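Local structure of putative peptidyl-arginine deiminase (1XKN) at residues 48-53 and 292-297. The protein probably acts as a deiminase that hydrolyses the guanidinium group of agmatine or of arginine residues in peptides. Sequence-based numbering, arbitrary orientation.
Sequences SRSETV and ANTVVL
Ser50 and Glu51 grip the backbone of Asn293 and Thr294 in a polar contact between a helix-strand junction and a hairpin turn, which belong to two different sheets. Residues 48-53 link helix 36-50 to strand 52-57, whereas 292-297 hold the tight turn between the antiparallel strands 290-291 and 295-300, closed by the bond from Ala292 N to Val295 O. Two successive N-H groups of the turn are taken up by side-chain oxygens at the helix-strand junction. Thr294 N donates to Ser50 OG over 2.9 Å, and Asn293 N donates to Glu51 OE2 at the same 2.9 Å, almost straight at 168°. Ser50 OG, anti to its own backbone N (chi1 171°), in turn donates a hydrogen bond to Glu51 OE2 at 2.8 Å. That carboxylate oxygen is therefore held from two directions, with Asn293 N on its syn lone pair and Ser50 OG on the anti side, 23° out of the carboxylate plane. Beside these bonds the side chains lie close together. Thr294 OG1 comes to 3.1 Å from Ser50 CB, and the Asn293 side chain crosses that of Glu51 at about a right angle, its CG 3.3 Å from OE2. At the margin, Arg49 NH1 lies loosely by Val295 CG1 and is bonded to Gln46 OE1, while NH2 of Arg49 makes a salt bridge to Glu321. The other carboxylate oxygen, Glu51 OE1, is hydrogen-bonded to Thr18 OG1 and His15 ND1, and Asn293 OD1 is bonded to His15 N, tying strand 15-21 into the same network. Such a set of partners is consistent with a buried carboxylate whose negative charge is spread over several hydrogen bonds, and Ser50 OG, accepting from Thr294 N while donating to Glu51 OE2, links turn to acid with its orientation fixed by both bonds.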
# COMPACT_ATOMS: atom_id res chain seq x y z
N SER A 48 12.38 -10.85 -0.33
CA SER A 48 13.84 -10.97 -0.28
C SER A 48 14.41 -11.57 -1.56
O SER A 48 15.61 -11.48 -1.80
CB SER A 48 14.28 -11.79 0.94
OG SER A 48 13.94 -13.16 0.82
N ARG A 49 13.56 -12.17 -2.38
CA ARG A 49 14.01 -12.75 -3.64
C ARG A 49 14.23 -11.62 -4.64
O ARG A 49 15.01 -11.74 -5.59
CB ARG A 49 12.95 -13.70 -4.20
CG ARG A 49 12.68 -14.93 -3.35
CD ARG A 49 11.57 -15.75 -3.98
NE ARG A 49 11.92 -16.17 -5.33
CZ ARG A 49 11.05 -16.27 -6.34
NH1 ARG A 49 9.77 -15.98 -6.14
NH2 ARG A 49 11.46 -16.65 -7.54
N SER A 50 13.55 -10.51 -4.40
CA SER A 50 13.58 -9.35 -5.28
C SER A 50 14.45 -8.17 -4.85
O SER A 50 15.13 -7.56 -5.68
CB SER A 50 12.14 -8.85 -5.47
OG SER A 50 12.10 -7.60 -6.14
N GLU A 51 14.42 -7.86 -3.56
CA GLU A 51 15.17 -6.71 -3.08
C GLU A 51 15.36 -6.76 -1.57
O GLU A 51 14.98 -7.73 -0.91
CB GLU A 51 14.40 -5.43 -3.46
CG GLU A 51 13.04 -5.31 -2.73
CD GLU A 51 11.92 -4.78 -3.62
OE1 GLU A 51 11.13 -3.92 -3.14
OE2 GLU A 51 11.79 -5.23 -4.78
N THR A 52 15.97 -5.70 -1.04
CA THR A 52 16.21 -5.57 0.39
C THR A 52 14.87 -5.44 1.10
O THR A 52 13.95 -4.80 0.58
CB THR A 52 17.04 -4.31 0.69
OG1 THR A 52 18.31 -4.40 0.03
CG2 THR A 52 17.26 -4.16 2.19
N VAL A 53 14.77 -6.06 2.27
CA VAL A 53 13.55 -6.01 3.06
C VAL A 53 13.89 -5.42 4.42
O VAL A 53 14.69 -5.98 5.17
CB VAL A 53 12.95 -7.42 3.27
CG1 VAL A 53 11.61 -7.31 3.98
CG2 VAL A 53 12.79 -8.12 1.93
N ALA A 292 6.74 -5.35 -6.60
CA ALA A 292 8.13 -5.34 -6.15
C ALA A 292 9.00 -5.28 -7.40
O ALA A 292 8.47 -5.27 -8.51
CB ALA A 292 8.44 -6.60 -5.34
N ASN A 293 10.32 -5.25 -7.24
CA ASN A 293 11.20 -5.17 -8.40
C ASN A 293 11.09 -6.34 -9.38
O ASN A 293 10.94 -6.13 -10.58
CB ASN A 293 12.66 -5.03 -7.97
CG ASN A 293 12.97 -3.66 -7.38
OD1 ASN A 293 12.14 -2.75 -7.41
ND2 ASN A 293 14.18 -3.51 -6.85
N THR A 294 11.14 -7.56 -8.87
CA THR A 294 11.08 -8.73 -9.75
C THR A 294 9.81 -9.56 -9.64
O THR A 294 9.61 -10.51 -10.40
CB THR A 294 12.25 -9.69 -9.48
OG1 THR A 294 12.10 -10.27 -8.18
CG2 THR A 294 13.57 -8.94 -9.53
N VAL A 295 8.95 -9.20 -8.70
CA VAL A 295 7.72 -9.95 -8.51
C VAL A 295 6.56 -9.06 -8.10
O VAL A 295 6.74 -7.95 -7.62
CB VAL A 295 7.89 -11.03 -7.41
CG1 VAL A 295 8.95 -12.04 -7.82
CG2 VAL A 295 8.27 -10.38 -6.08
N VAL A 296 5.35 -9.58 -8.32
CA VAL A 296 4.14 -8.89 -7.91
C VAL A 296 3.49 -9.90 -6.99
O VAL A 296 3.28 -11.06 -7.37
CB VAL A 296 3.22 -8.59 -9.11
CG1 VAL A 296 1.95 -7.90 -8.62
CG2 VAL A 296 3.95 -7.69 -10.10
N LEU A 297 3.21 -9.48 -5.76
CA LEU A 297 2.62 -10.36 -4.76
C LEU A 297 1.14 -10.07 -4.64
O LEU A 297 0.73 -8.97 -4.27
CB LEU A 297 3.34 -10.16 -3.42
CG LEU A 297 4.86 -10.32 -3.52
CD1 LEU A 297 5.50 -10.05 -2.16
CD2 LEU A 297 5.21 -11.72 -4.00